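Local coordinates for protein flavodoxin (Bacteroides uniformis, PDB 4J8P) that binds flavin mononucleotide in a flavodoxin-like fold and probably serves in electron transfer, at residues T82-F87 with T111-A116. Sequence-based numbering, arbitrary orientation.
Sequences TIYIGF and TVIPFA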
ATOM      1  N   THR A  82     -14.653   0.131  -1.979  1.00 23.32           N
ATOM      2  CA  THR A  82     -13.610  -0.807  -1.574  1.00 20.47           C
ATOM      3  C   THR A  82     -12.288  -0.342  -2.110  1.00 21.22           C
ATOM      4  O   THR A  82     -12.188  -0.073  -3.315  1.00 21.35           O
ATOM      5  CB  THR A  82     -13.915  -2.243  -2.083  1.00 23.94           C
ATOM      6  OG1 THR A  82     -15.205  -2.644  -1.620  1.00 26.55           O
ATOM      7  CG2 THR A  82     -12.898  -3.283  -1.570  1.00 24.25           C
ATOM      8  N   ILE A  83     -11.274  -0.252  -1.242  1.00 18.66           N
ATOM      9  CA  ILE A  83      -9.951   0.178  -1.667  1.00 17.68           C
ATOM     10  C   ILE A  83      -8.911  -0.778  -1.143  1.00 18.90           C
ATOM     11  O   ILE A  83      -8.784  -0.947   0.075  1.00 19.44           O
ATOM     12  CB  ILE A  83      -9.623   1.624  -1.208  1.00 19.27           C
ATOM     13  CG1 ILE A  83     -10.707   2.623  -1.751  1.00 20.16           C
ATOM     14  CG2 ILE A  83      -8.166   2.011  -1.655  1.00 19.23           C
ATOM     15  CD1 ILE A  83     -10.497   4.056  -1.358  1.00 25.38           C
ATOM     16  N   TYR A  84      -8.179  -1.403  -2.057  1.00 16.04           N
ATOM     17  CA  TYR A  84      -7.024  -2.226  -1.664  1.00 15.08           C
ATOM     18  C   TYR A  84      -5.805  -1.309  -1.655  1.00 17.15           C
ATOM     19  O   TYR A  84      -5.698  -0.448  -2.542  1.00 15.73           O
ATOM     20  CB  TYR A  84      -6.789  -3.350  -2.660  1.00 16.50           C
ATOM     21  CG  TYR A  84      -7.821  -4.436  -2.638  1.00 16.65           C
ATOM     22  CD1 TYR A  84      -9.058  -4.257  -3.244  1.00 18.54           C
ATOM     23  CD2 TYR A  84      -7.554  -5.664  -2.024  1.00 17.34           C
ATOM     24  CE1 TYR A  84     -10.031  -5.263  -3.207  1.00 18.84           C
ATOM     25  CE2 TYR A  84      -8.504  -6.684  -2.010  1.00 19.06           C
ATOM     26  CZ  TYR A  84      -9.739  -6.475  -2.604  1.00 20.46           C
ATOM     27  OH  TYR A  84     -10.699  -7.466  -2.582  1.00 24.47           O
ATOM     28  N   ILE A  85      -4.904  -1.437  -0.644  1.00 14.91           N
ATOM     29  CA  ILE A  85      -3.697  -0.600  -0.588  1.00 14.39           C
ATOM     30  C   ILE A  85      -2.529  -1.529  -0.476  1.00 16.59           C
ATOM     31  O   ILE A  85      -2.421  -2.256   0.518  1.00 15.99           O
ATOM     32  CB  ILE A  85      -3.739   0.409   0.591  1.00 15.36           C
ATOM     33  CG1 ILE A  85      -4.980   1.322   0.469  1.00 15.77           C
ATOM     34  CG2 ILE A  85      -2.420   1.238   0.603  1.00 15.85           C
ATOM     35  CD1 ILE A  85      -5.064   2.342   1.598  1.00 18.72           C
ATOM     36  N   GLY A  86      -1.680  -1.555  -1.501  1.00 15.40           N
ATOM     37  CA  GLY A  86      -0.535  -2.461  -1.508  1.00 15.43           C
ATOM     38  C   GLY A  86       0.784  -1.760  -1.315  1.00 16.78           C
ATOM     39  O   GLY A  86       0.955  -0.622  -1.764  1.00 15.62           O
ATOM     40  N   PHE A  87       1.720  -2.455  -0.691  1.00 14.02           N
ATOM     41  CA  PHE A  87       3.047  -1.867  -0.471  1.00 14.79           C
ATOM     42  C   PHE A  87       4.091  -2.904  -0.159  1.00 16.19           C
ATOM     43  O   PHE A  87       3.755  -3.972   0.342  1.00 15.86           O
ATOM     44  CB  PHE A  87       3.001  -0.881   0.734  1.00 15.36           C
ATOM     45  CG  PHE A  87       2.231  -1.415   1.930  1.00 14.77           C
ATOM     46  CD1 PHE A  87       0.862  -1.181   2.056  1.00 15.31           C
ATOM     47  CD2 PHE A  87       2.885  -2.147   2.934  1.00 16.24           C
ATOM     48  CE1 PHE A  87       0.133  -1.705   3.131  1.00 16.49           C
ATOM     49  CE2 PHE A  87       2.159  -2.697   4.004  1.00 16.98           C
ATOM     50  CZ  PHE A  87       0.786  -2.443   4.114  1.00 15.35           C
ATOM     51  N   THR A 111     -14.406   0.066   2.656  1.00 23.32           N
ATOM     52  CA  THR A 111     -13.647  -1.053   3.189  0.50 21.93           C
ATOM     53  C   THR A 111     -12.259  -0.927   2.612  1.00 24.78           C
ATOM     54  O   THR A 111     -12.109  -0.712   1.402  1.00 25.56           O
ATOM     55  CB  THR A 111     -14.318  -2.375   2.885  0.50 21.43           C
ATOM     56  OG1 THR A 111     -15.451  -2.502   3.755  0.50 18.46           O
ATOM     57  CG2 THR A 111     -13.375  -3.566   3.059  0.50 18.87           C
ATOM     58  N   VAL A 112     -11.260  -0.974   3.472  1.00 20.53           N
ATOM     59  CA  VAL A 112      -9.869  -0.797   3.064  1.00 17.95           C
ATOM     60  C   VAL A 112      -9.076  -2.030   3.439  1.00 18.56           C
ATOM     61  O   VAL A 112      -9.089  -2.459   4.599  1.00 18.30           O
ATOM     62  CB  VAL A 112      -9.276   0.480   3.680  1.00 21.47           C
ATOM     63  CG1 VAL A 112      -7.826   0.655   3.240  1.00 21.59           C
ATOM     64  CG2 VAL A 112     -10.131   1.697   3.295  1.00 21.15           C
ATOM     65  N   ILE A 113      -8.399  -2.619   2.446  1.00 17.05           N
ATOM     66  CA  ILE A 113      -7.729  -3.897   2.600  1.00 15.65           C
ATOM     67  C   ILE A 113      -6.256  -3.765   2.259  1.00 19.27           C
ATOM     68  O   ILE A 113      -5.939  -3.507   1.099  1.00 17.38           O
ATOM     69  CB  ILE A 113      -8.395  -4.948   1.678  1.00 17.88           C
ATOM     70  CG1 ILE A 113      -9.909  -5.065   1.960  1.00 18.06           C
ATOM     71  CG2 ILE A 113      -7.668  -6.322   1.830  1.00 18.52           C
ATOM     72  CD1 ILE A 113     -10.729  -5.747   0.848  1.00 20.55           C
ATOM     73  N   PRO A 114      -5.354  -3.898   3.237  1.00 16.04           N
ATOM     74  CA  PRO A 114      -3.928  -3.803   2.915  1.00 15.85           C
ATOM     75  C   PRO A 114      -3.365  -5.110   2.370  1.00 18.45           C
ATOM     76  O   PRO A 114      -3.747  -6.206   2.800  1.00 17.66           O
ATOM     77  CB  PRO A 114      -3.274  -3.449   4.254  1.00 15.88           C
ATOM     78  CG  PRO A 114      -4.199  -4.103   5.317  1.00 19.79           C
ATOM     79  CD  PRO A 114      -5.590  -4.201   4.675  1.00 16.93           C
ATOM     80  N   PHE A 115      -2.444  -5.005   1.407  1.00 16.22           N
ATOM     81  CA  PHE A 115      -1.710  -6.200   0.951  1.00 15.43           C
ATOM     82  C   PHE A 115      -0.239  -5.796   0.780  1.00 17.42           C
ATOM     83  O   PHE A 115       0.068  -4.592   0.679  1.00 15.56           O
ATOM     84  CB  PHE A 115      -2.315  -6.837  -0.316  1.00 16.33           C
ATOM     85  CG  PHE A 115      -2.222  -5.995  -1.566  1.00 16.30           C
ATOM     86  CD1 PHE A 115      -3.177  -5.028  -1.839  1.00 16.45           C
ATOM     87  CD2 PHE A 115      -1.206  -6.208  -2.495  1.00 17.46           C
ATOM     88  CE1 PHE A 115      -3.101  -4.258  -2.997  1.00 16.09           C
ATOM     89  CE2 PHE A 115      -1.130  -5.435  -3.666  1.00 18.46           C
ATOM     90  CZ  PHE A 115      -2.088  -4.483  -3.922  1.00 16.52           C
ATOM     91  N   ALA A 116       0.656  -6.774   0.816  1.00 15.29           N
ATOM     92  CA  ALA A 116       2.069  -6.424   0.778  1.00 16.84           C
ATOM     93  C   ALA A 116       2.926  -7.498   0.164  1.00 18.31           C
ATOM     94  O   ALA A 116       2.474  -8.624  -0.080  1.00 17.89           O
ATOM     95  CB  ALA A 116       2.550  -6.168   2.224  1.00 17.80           C
TER
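Phe115 turns one ring face to Gly86, whose CA lies over the ring centre, 3.4 Å from the centroid of the Phe115 ring, in a close CH-pi contact. The ring reaches the neighbouring strand because its CG stands between the backbone N and the carbonyl carbon (chi1 66°), which swings it across instead of straight up from the sheet. Gly86 has no CB, and the place a CB would take is filled by the ring. An alanine in place of Phe115 would probably uncover the Gly86 backbone and open a gap beside Tyr84, whose CB lies at the edge of the Phe115 ring, 3.8 Å from Phe115 CE1. On the face shared by Phe115, Tyr84 and Ile113, the last two run side by side, with Ile113 CD1 over the tyrosine ring, displaced toward its rim and 3.7 Å from Tyr84 CZ. On the face of Phe87, Ile85 and Val112, the Phe87 ring is also folded across (chi1 44°), with Phe115 O over one face, toward the rim; Phe87 CE1 lies 4.0 Å from Pro114 CB. Earlier on the same face, Ile85 CD1 meets Val112 CG1 at 3.6 Å, while Ile98, Phe101 and Ile102 of helix 96-102 pack on Ile85. Five backbone hydrogen bonds tie the strands in parallel, from Ile83 N to Thr111 O (2.8 Å) up to the more bent Phe87 N to Phe115 O (144° at the hydrogen). With helix 96-102 as the crossover, the pair forms a beta-alpha-beta unit in the central parallel sheet of the flavodoxin fold, its C-terminal end lying toward the bound FMN, about 7 Å from the Ala116 side chain.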